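Local coordinates for protein ribonucleoside-diphosphate reductase subunit beta (Bacillus halodurans C-125, PDB 2RCC) that probably serves as the iron-binding small subunit of a class I ribonucleotide reductase, which makes deoxyribonucleotides from ribonucleotides for DNA synthesis, at residues K65-L70 with Q204-T209; T71-E76 with D271-I276; F38-P43 with S106-L111. All coordinates share one frame; numbering follows the deposited sequence. Where two conformers were deposited one is given.

How the contacts relate
Contacts 1 and 2 are neighbours in one end region of this all-helical subunit, their centres about 13 Å apart. Helix 61-66 and helix 72-87 follow each other in the chain, and the two contacts touch where Gln75 NE2 probably donates to Leu70 O at 2.9 Å. Contact 3 lies far off, its centre about 39 Å from that of contact 1 and about 42 Å from that of contact 2, which is on the opposite side of the chain's centre. Contacts 1 and 2 are away from the probable iron site; in contact 3, the side chain of Leu111 is about 8 Å from that of His223, a probable iron ligand.

Contact 1 of 3, residues K65-L70 with Q204-T209; sequences KQFPTL and QKMVST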
loop_
_atom_site.group_PDB
_atom_site.type_symbol
_atom_site.label_atom_id
_atom_site.label_comp_id
_atom_site.label_asym_id
_atom_site.label_seq_id
_atom_site.Cartn_x
_atom_site.Cartn_y
_atom_site.Cartn_z
ATOM N N LYS A 65 32.892 -8.966 -1.290
ATOM C CA LYS A 65 34.279 -9.270 -1.612
ATOM C C LYS A 65 34.896 -8.209 -2.522
ATOM O O LYS A 65 36.074 -7.907 -2.377
ATOM C CB LYS A 65 34.407 -10.646 -2.278
ATOM C CG LYS A 65 34.063 -11.818 -1.376
ATOM N N GLN A 66 34.131 -7.662 -3.479
ATOM C CA GLN A 66 34.667 -6.618 -4.383
ATOM C C GLN A 66 34.854 -5.255 -3.744
ATOM O O GLN A 66 35.712 -4.496 -4.205
ATOM C CB GLN A 66 33.761 -6.388 -5.600
ATOM C CG GLN A 66 33.888 -7.407 -6.707
ATOM C CD GLN A 66 33.031 -7.051 -7.879
ATOM O OE1 GLN A 66 31.863 -6.701 -7.708
ATOM N NE2 GLN A 66 33.599 -7.138 -9.100
ATOM N N PHE A 67 34.047 -4.940 -2.723
ATOM C CA PHE A 67 34.013 -3.589 -2.145
ATOM C C PHE A 67 35.375 -3.001 -1.753
ATOM O O PHE A 67 35.661 -1.858 -2.117
ATOM C CB PHE A 67 32.981 -3.490 -1.010
ATOM C CG PHE A 67 32.718 -2.080 -0.556
ATOM C CD1 PHE A 67 32.134 -1.158 -1.424
ATOM C CD2 PHE A 67 33.069 -1.661 0.718
ATOM C CE1 PHE A 67 31.897 0.151 -1.023
ATOM C CE2 PHE A 67 32.828 -0.352 1.119
ATOM C CZ PHE A 67 32.231 0.544 0.252
ATOM N N PRO A 68 36.225 -3.773 -1.033
ATOM C CA PRO A 68 37.595 -3.313 -0.733
ATOM C C PRO A 68 38.499 -3.095 -1.930
ATOM O O PRO A 68 39.503 -2.407 -1.776
ATOM C CB PRO A 68 38.193 -4.479 0.059
ATOM C CG PRO A 68 37.086 -5.191 0.587
ATOM C CD PRO A 68 35.967 -5.073 -0.388
ATOM N N THR A 69 38.188 -3.707 -3.082
ATOM C CA THR A 69 38.988 -3.561 -4.302
ATOM C C THR A 69 38.759 -2.212 -4.999
ATOM O O THR A 69 39.518 -1.878 -5.885
ATOM C CB THR A 69 38.739 -4.720 -5.321
ATOM O OG1 THR A 69 37.490 -4.528 -5.990
ATOM C CG2 THR A 69 38.746 -6.098 -4.615
ATOM N N LEU A 70 37.694 -1.480 -4.632
ATOM C CA LEU A 70 37.402 -0.169 -5.214
ATOM C C LEU A 70 38.376 0.861 -4.666
ATOM O O LEU A 70 38.960 0.656 -3.596
ATOM C CB LEU A 70 35.965 0.275 -4.899
ATOM C CG LEU A 70 34.750 -0.282 -5.649
ATOM C CD1 LEU A 70 34.685 -1.803 -5.706
ATOM C CD2 LEU A 70 33.508 0.286 -4.975
ATOM N N GLN A 204 31.785 -4.102 -14.282
ATOM C CA GLN A 204 31.734 -5.346 -13.517
ATOM C C GLN A 204 31.999 -5.253 -12.003
ATOM O O GLN A 204 32.378 -6.240 -11.401
ATOM C CB GLN A 204 32.682 -6.365 -14.158
ATOM C CG GLN A 204 32.537 -6.529 -15.682
ATOM C CD GLN A 204 31.496 -7.550 -16.064
ATOM O OE1 GLN A 204 31.762 -8.752 -16.003
ATOM N NE2 GLN A 204 30.323 -7.087 -16.505
ATOM N N LYS A 205 31.785 -4.088 -11.392
ATOM C CA LYS A 205 31.958 -3.912 -9.952
ATOM C C LYS A 205 30.604 -3.623 -9.284
ATOM O O LYS A 205 29.798 -2.881 -9.820
ATOM C CB LYS A 205 32.930 -2.761 -9.662
ATOM C CG LYS A 205 34.418 -2.991 -10.102
ATOM C CD LYS A 205 35.135 -4.071 -9.239
ATOM C CE LYS A 205 36.700 -4.063 -9.327
ATOM N NZ LYS A 205 37.361 -5.342 -8.788
HETATM N N MSE A 206 30.335 -4.241 -8.141
HETATM C CA MSE A 206 29.128 -3.940 -7.363
HETATM C C MSE A 206 27.841 -4.107 -8.170
HETATM O O MSE A 206 26.929 -3.275 -8.124
HETATM C CB MSE A 206 29.211 -2.530 -6.738
HETATM C CG MSE A 206 30.533 -2.245 -5.975
HETATM SE SE MSE A 206 31.034 -3.650 -4.701
HETATM C CE MSE A 206 29.702 -3.145 -3.385
ATOM N N VAL A 207 27.780 -5.229 -8.873
ATOM C CA VAL A 207 26.699 -5.526 -9.799
ATOM C C VAL A 207 25.370 -5.870 -9.089
ATOM O O VAL A 207 24.289 -5.490 -9.570
ATOM C CB VAL A 207 27.119 -6.664 -10.765
ATOM C CG1 VAL A 207 25.945 -7.069 -11.666
ATOM C CG2 VAL A 207 28.335 -6.236 -11.613
ATOM N N SER A 208 25.434 -6.593 -7.971
ATOM C CA SER A 208 24.216 -6.887 -7.190
ATOM C C SER A 208 23.561 -5.620 -6.643
ATOM O O SER A 208 22.341 -5.482 -6.673
ATOM C CB SER A 208 24.503 -7.874 -6.080
ATOM O OG SER A 208 24.800 -9.121 -6.647
ATOM N N THR A 209 24.376 -4.681 -6.167
ATOM C CA THR A 209 23.876 -3.377 -5.718
ATOM C C THR A 209 23.193 -2.633 -6.864
ATOM O O THR A 209 22.098 -2.143 -6.718
ATOM C CB THR A 209 25.017 -2.508 -5.170
ATOM O OG1 THR A 209 25.629 -3.151 -4.046
ATOM C CG2 THR A 209 24.494 -1.093 -4.806
HETATM O O HOH W 1 29.498 -7.643 -8.066
#
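Gln66 docks its side-chain amide on the turn between helix 191-202, which closes in a Schellman motif with Gln204 (positive phi) as the C-prime residue, and helix 207-237, where selenomethionine Met206 occupies the N-cap position. Two backbone groups are read at once. Gln66 NE2 donates to Gln204 O at 2.8 Å along a nearly straight path (168° at the hydrogen), on a carbonyl lone pair and only 7° out of the Gln66 amide plane. Gln66 OE1 accepts from Met206 N at 2.9 Å, the donor standing above the plane of the side-chain carbonyl. A water also donates to Gln66 OE1 at 2.6 Å, so two donors grip that oxygen, and the donor and acceptor pattern settles which way the amide is flipped. The same water accepts from Val207 N at 3.1 Å, bridging the Gln66 carbonyl oxygen to the first residue of the helix.

A second bridge runs from Lys205, whose chain bends at chi2 (-69°) and then extends, bringing Lys205 CD to within 3.4 Å of Gln66 NE2. Lys205 NZ donates to Thr69 OG1 at 2.9 Å. Next to these polar links the selenomethionine chain, bent at chi2 and chi3, lays Met206 CE near Phe67 CD1 at 3.7 Å and Met206 CG beside the methyls of Leu70. Leu200 backs both Leu70 and Met206, and Phe78 of helix 72-87 meets the Phe67 ring edge-to-face. Farther along, Asp63 binds Ser208 N and Thr209 OG1, so helix 61-66 grips the start of helix 207-237 as well. Thr69 OG1, in the crowded position between N and carbonyl carbon, donates to a lone pair of Gln66 O at 2.5 Å, and Thr69 N shares that oxygen; this fixes the hydroxyl that receives Lys205 NZ.

Contact 2 of 3, residues T71-E76 with D271-I276; sequences TETEQE and DKIPGI
The first turn of helix 72-87 faces an irregular loop, with CA atoms 6.4 Å apart at Glu74 and Ile273 and 6.8 Å apart at Thr73 and Lys272. The loop folds into a type II beta turn from Ile273 to Ile276, and Gly275 within it has a positive phi (91°), where a side chain would collide with the carbonyl oxygen of Pro274. The helix begins with a capping box: Thr71 OG1 accepts from Glu74 N at 3.0 Å, and Glu74 OE1 accepts from Thr71 N at 2.9 Å, met from 42° above the carboxylate plane.

No direct hydrogen bond crosses the contact. Glu74 stretches out beyond CG, so that while OE1 serves the box, Glu74 OE2 comes up to the CD-CG edge of the Pro274 ring, 3.6 Å from Pro274 CD, the two side chains crossing obliquely. A water donates both to Glu74 OE2 and to Pro274 O, joining helix start to beta turn. An alanine at Glu74 would remove the bond from Thr71 N and the carboxylate end of the water bridge, and would probably leave the helix start less well capped and the loop less firmly tied to it. The remaining touches are van der Waals: Thr73 CG2, anti to the backbone N, meets Lys272 CB at 3.5 Å, and Ile273 reaches in with CD1, which is 3.8 Å from both Thr73 CG2 and Thr73 O and also near Glu74 CG.

Around this surface contact, Asn199 of helix 191-202 donates from ND2 to Pro274 O, and Phe196 packs on Ile273; the loop that joins helix 244-268 to helix 278-295 is thus held between helices 72-87 and 191-202.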
loop_
_atom_site.group_PDB
_atom_site.type_symbol
_atom_site.label_atom_id
_atom_site.label_comp_id
_atom_site.label_asym_id
_atom_site.label_seq_id
_atom_site.Cartn_x
_atom_site.Cartn_y
_atom_site.Cartn_z
ATOM N N THR A 71 38.542 1.975 -5.387
ATOM C CA THR A 71 39.434 3.051 -4.929
ATOM C C THR A 71 38.878 3.652 -3.622
ATOM O O THR A 71 37.699 3.455 -3.297
ATOM C CB THR A 71 39.610 4.187 -5.965
ATOM O OG1 THR A 71 38.437 5.011 -6.013
ATOM C CG2 THR A 71 39.931 3.646 -7.363
ATOM N N GLU A 72 39.716 4.345 -2.842
ATOM C CA GLU A 72 39.221 4.982 -1.613
ATOM C C GLU A 72 38.093 5.959 -1.901
ATOM O O GLU A 72 37.116 5.998 -1.155
ATOM C CB GLU A 72 40.303 5.739 -0.845
ATOM C CG GLU A 72 41.311 4.888 -0.127
ATOM C CD GLU A 72 42.166 5.717 0.846
ATOM O OE1 GLU A 72 41.594 6.407 1.735
ATOM O OE2 GLU A 72 43.405 5.667 0.723
ATOM N N THR A 73 38.227 6.735 -2.980
ATOM C CA THR A 73 37.202 7.699 -3.329
ATOM C C THR A 73 35.899 6.991 -3.737
ATOM O O THR A 73 34.826 7.451 -3.382
ATOM C CB THR A 73 37.712 8.675 -4.395
ATOM O OG1 THR A 73 38.985 9.198 -3.979
ATOM C CG2 THR A 73 36.737 9.799 -4.573
ATOM N N GLU A 74 36.008 5.859 -4.454
ATOM C CA GLU A 74 34.816 5.067 -4.841
ATOM C C GLU A 74 34.091 4.488 -3.612
ATOM O O GLU A 74 32.883 4.572 -3.509
ATOM C CB GLU A 74 35.196 3.936 -5.804
ATOM C CG GLU A 74 35.561 4.427 -7.185
ATOM C CD GLU A 74 36.249 3.395 -8.071
ATOM O OE1 GLU A 74 36.690 2.293 -7.617
ATOM O OE2 GLU A 74 36.358 3.720 -9.265
ATOM N N GLN A 75 34.850 3.946 -2.662
ATOM C CA GLN A 75 34.279 3.396 -1.415
ATOM C C GLN A 75 33.596 4.472 -0.598
ATOM O O GLN A 75 32.476 4.279 -0.109
ATOM C CB GLN A 75 35.357 2.733 -0.573
ATOM C CG GLN A 75 36.004 1.509 -1.185
ATOM C CD GLN A 75 37.080 0.914 -0.274
ATOM O OE1 GLN A 75 36.927 0.912 0.935
ATOM N NE2 GLN A 75 38.141 0.413 -0.844
ATOM N N GLU A 76 34.242 5.622 -0.478
ATOM C CA GLU A 76 33.646 6.754 0.232
ATOM C C GLU A 76 32.373 7.292 -0.411
ATOM O O GLU A 76 31.398 7.544 0.298
ATOM C CB GLU A 76 34.676 7.881 0.456
ATOM C CG GLU A 76 35.751 7.559 1.478
ATOM C CD GLU A 76 35.186 7.312 2.882
ATOM O OE1 GLU A 76 34.268 8.068 3.303
ATOM O OE2 GLU A 76 35.662 6.354 3.549
ATOM N N ASP A 271 34.445 15.576 -9.738
ATOM C CA ASP A 271 35.389 15.040 -10.725
ATOM C C ASP A 271 36.285 13.941 -10.114
ATOM O O ASP A 271 37.370 13.702 -10.595
ATOM C CB ASP A 271 36.234 16.201 -11.315
ATOM C CG ASP A 271 37.133 16.899 -10.281
ATOM O OD1 ASP A 271 37.011 16.636 -9.067
ATOM O OD2 ASP A 271 37.955 17.744 -10.689
ATOM N N LYS A 272 35.823 13.265 -9.068
ATOM C CA LYS A 272 36.652 12.319 -8.310
ATOM C C LYS A 272 36.499 10.839 -8.678
ATOM O O LYS A 272 37.271 9.993 -8.183
ATOM C CB LYS A 272 36.321 12.454 -6.821
ATOM C CG LYS A 272 36.688 13.806 -6.162
ATOM C CD LYS A 272 38.153 13.840 -5.757
ATOM C CE LYS A 272 38.661 15.235 -5.303
ATOM N NZ LYS A 272 37.898 15.766 -4.145
ATOM N N ILE A 273 35.552 10.519 -9.548
ATOM C CA ILE A 273 35.232 9.112 -9.817
ATOM C C ILE A 273 35.561 8.739 -11.241
ATOM O O ILE A 273 35.006 9.320 -12.163
ATOM C CB ILE A 273 33.742 8.826 -9.546
ATOM C CG1 ILE A 273 33.391 9.152 -8.075
ATOM C CG2 ILE A 273 33.402 7.363 -9.890
ATOM C CD1 ILE A 273 34.178 8.266 -7.002
ATOM N N PRO A 274 36.436 7.751 -11.424
ATOM C CA PRO A 274 36.751 7.301 -12.757
ATOM C C PRO A 274 35.487 6.925 -13.553
ATOM O O PRO A 274 34.576 6.306 -13.027
ATOM C CB PRO A 274 37.614 6.044 -12.504
ATOM C CG PRO A 274 38.259 6.312 -11.158
ATOM C CD PRO A 274 37.187 6.987 -10.391
ATOM N N GLY A 275 35.415 7.348 -14.791
ATOM C CA GLY A 275 34.260 7.024 -15.602
ATOM C C GLY A 275 33.121 8.013 -15.578
ATOM O O GLY A 275 32.260 7.888 -16.427
ATOM N N ILE A 276 33.127 8.984 -14.646
ATOM C CA ILE A 276 32.077 9.993 -14.564
ATOM C C ILE A 276 32.666 11.368 -14.868
ATOM O O ILE A 276 33.461 11.889 -14.093
ATOM C CB ILE A 276 31.412 10.025 -13.178
ATOM C CG1 ILE A 276 30.862 8.651 -12.777
ATOM C CG2 ILE A 276 30.281 11.061 -13.154
ATOM C CD1 ILE A 276 29.776 8.122 -13.675
HETATM O O HOH W 2 34.119 4.256 -11.128
#

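Contact 3 of 3, residues F38-P43 with S106-L111; sequences FSWAYP and SSLAAL
Ser107 OG is the best-held polar atom here, gripped by two partners: it is hydrogen-bonded to Asp105 OD1, and a water donates to it at 2.6 Å. That water also accepts from Phe38 N at 3.0 Å, making a one-molecule bridge from the first turn of helix 106-133 to the loop that leads into helix 41-50. Chi1 of 70° places Ser107 OG to meet both Asp105 OD1 and the water. Asp105 OD1 also takes Leu108 N, serving hydroxyl and backbone N-H together.

The direct contacts are van der Waals, mostly between apolar groups. Leu108, its chain extended at chi2 (-175°), forks between two aromatic residues: Leu108 CD1 approaches Phe38 CE2 at 4.1 Å, and Leu108 CD2 approaches Trp40 CH2 at 3.8 Å, each side chain crossing the leucine at about a right angle. Phe38 also covers part of one Trp40 face with its CB, 3.5 Å above the ring plane and toward the rim. One turn beyond Ser107, Leu111 CD1 lies 4.3 Å from Ala41 CB, and the same Ala41 CB stands 3.9 Å from Ser107 OG.

Tyr45 and Met48 touch Leu111, and Glu233 of helix 207-237 touches both Phe38 and Trp40. Tyr42 turns away to bond through OH with Gln124 NE2 of the second subunit. Helix 106-133, part of the family's ferritin-like helical fold, carries Glu119, His122 and Tyr126, by similarity iron ligands and active-site residue; the Leu111 side chain is about 8 Å from that of His223, another probable ligand. With no direct hydrogen bond between the segments, dispersion contacts between buried apolar side chains probably carry most of the direct contact, while the water joins Phe38 N to a hydroxyl already held by Asp105.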
loop_
_atom_site.group_PDB
_atom_site.type_symbol
_atom_site.label_atom_id
_atom_site.label_comp_id
_atom_site.label_asym_id
_atom_site.label_seq_id
_atom_site.Cartn_x
_atom_site.Cartn_y
_atom_site.Cartn_z
ATOM N N PHE A 38 -10.361 5.390 -15.050
ATOM C CA PHE A 38 -9.270 5.413 -16.034
ATOM C C PHE A 38 -8.881 4.040 -16.544
ATOM O O PHE A 38 -8.508 3.130 -15.769
ATOM C CB PHE A 38 -8.047 6.090 -15.395
ATOM C CG PHE A 38 -8.327 7.494 -14.947
ATOM C CD1 PHE A 38 -8.606 8.490 -15.876
ATOM C CD2 PHE A 38 -8.336 7.821 -13.604
ATOM C CE1 PHE A 38 -8.912 9.799 -15.467
ATOM C CE2 PHE A 38 -8.649 9.104 -13.190
ATOM C CZ PHE A 38 -8.925 10.107 -14.127
ATOM N N SER A 39 -8.913 3.896 -17.858
ATOM C CA SER A 39 -8.588 2.628 -18.530
ATOM C C SER A 39 -7.117 2.210 -18.395
ATOM O O SER A 39 -6.776 1.069 -18.656
ATOM C CB SER A 39 -9.017 2.682 -19.992
ATOM O OG SER A 39 -8.343 3.733 -20.659
ATOM N N TRP A 40 -6.255 3.126 -17.973
ATOM C CA TRP A 40 -4.857 2.826 -17.689
ATOM C C TRP A 40 -4.577 2.363 -16.249
ATOM O O TRP A 40 -3.471 1.871 -15.992
ATOM C CB TRP A 40 -3.951 4.042 -17.975
ATOM C CG TRP A 40 -4.358 5.328 -17.389
ATOM C CD1 TRP A 40 -5.033 6.281 -18.022
ATOM C CD2 TRP A 40 -4.099 5.833 -16.060
ATOM N NE1 TRP A 40 -5.243 7.344 -17.212
ATOM C CE2 TRP A 40 -4.670 7.111 -15.998
ATOM C CE3 TRP A 40 -3.469 5.321 -14.917
ATOM C CZ2 TRP A 40 -4.640 7.897 -14.841
ATOM C CZ3 TRP A 40 -3.425 6.100 -13.769
ATOM C CH2 TRP A 40 -4.019 7.370 -13.733
ATOM N N ALA A 41 -5.552 2.477 -15.333
ATOM C CA ALA A 41 -5.298 2.141 -13.915
ATOM C C ALA A 41 -5.099 0.657 -13.691
ATOM O O ALA A 41 -4.170 0.298 -12.998
ATOM C CB ALA A 41 -6.419 2.670 -12.973
ATOM N N TYR A 42 -5.915 -0.202 -14.293
ATOM C CA TYR A 42 -5.806 -1.662 -14.051
ATOM C C TYR A 42 -4.570 -2.227 -14.711
ATOM O O TYR A 42 -3.886 -3.033 -14.081
ATOM C CB TYR A 42 -7.084 -2.439 -14.431
ATOM C CG TYR A 42 -7.299 -3.842 -13.851
ATOM C CD1 TYR A 42 -6.603 -4.333 -12.716
ATOM C CD2 TYR A 42 -8.326 -4.634 -14.343
ATOM C CE1 TYR A 42 -6.880 -5.633 -12.178
ATOM C CE2 TYR A 42 -8.622 -5.903 -13.788
ATOM C CZ TYR A 42 -7.899 -6.410 -12.728
ATOM O OH TYR A 42 -8.256 -7.667 -12.215
ATOM N N PRO A 43 -4.307 -1.859 -15.983
ATOM C CA PRO A 43 -3.028 -2.232 -16.571
ATOM C C PRO A 43 -1.802 -1.785 -15.765
ATOM O O PRO A 43 -0.840 -2.535 -15.672
ATOM C CB PRO A 43 -3.062 -1.541 -17.925
ATOM C CG PRO A 43 -4.452 -1.395 -18.245
ATOM C CD PRO A 43 -5.174 -1.216 -16.995
ATOM N N SER A 106 -11.099 5.416 -5.930
ATOM C CA SER A 106 -10.658 4.269 -5.143
ATOM C C SER A 106 -9.516 3.523 -5.799
ATOM O O SER A 106 -8.673 2.952 -5.077
ATOM C CB SER A 106 -11.808 3.308 -4.842
ATOM O OG SER A 106 -12.426 2.862 -6.021
ATOM N N SER A 107 -9.489 3.487 -7.144
ATOM C CA SER A 107 -8.397 2.846 -7.881
ATOM C C SER A 107 -7.084 3.598 -7.684
ATOM O O SER A 107 -6.043 2.979 -7.503
ATOM C CB SER A 107 -8.688 2.631 -9.380
ATOM O OG SER A 107 -8.721 3.851 -10.091
ATOM N N LEU A 108 -7.115 4.927 -7.718
ATOM C CA LEU A 108 -5.906 5.709 -7.496
ATOM C C LEU A 108 -5.452 5.604 -6.033
ATOM O O LEU A 108 -4.249 5.512 -5.766
ATOM C CB LEU A 108 -6.117 7.185 -7.893
ATOM C CG LEU A 108 -6.502 7.438 -9.375
ATOM C CD1 LEU A 108 -6.577 8.937 -9.692
ATOM C CD2 LEU A 108 -5.547 6.758 -10.351
ATOM N N ALA A 109 -6.402 5.615 -5.085
ATOM C CA ALA A 109 -6.072 5.412 -3.660
ATOM C C ALA A 109 -5.382 4.071 -3.490
ATOM O O ALA A 109 -4.379 3.981 -2.791
ATOM C CB ALA A 109 -7.317 5.542 -2.792
ATOM N N ALA A 110 -5.879 3.020 -4.146
ATOM C CA ALA A 110 -5.245 1.700 -4.056
ATOM C C ALA A 110 -3.806 1.716 -4.613
ATOM O O ALA A 110 -2.863 1.110 -4.040
ATOM C CB ALA A 110 -6.085 0.657 -4.789
ATOM N N LEU A 111 -3.626 2.383 -5.732
ATOM C CA LEU A 111 -2.284 2.468 -6.334
ATOM C C LEU A 111 -1.321 3.230 -5.413
ATOM O O LEU A 111 -0.154 2.901 -5.333
ATOM C CB LEU A 111 -2.359 3.031 -7.756
ATOM C CG LEU A 111 -2.996 2.187 -8.865
ATOM C CD1 LEU A 111 -3.274 3.087 -10.100
ATOM C CD2 LEU A 111 -2.095 0.963 -9.164
HETATM O O HOH W 3 -9.468 5.108 -12.206
#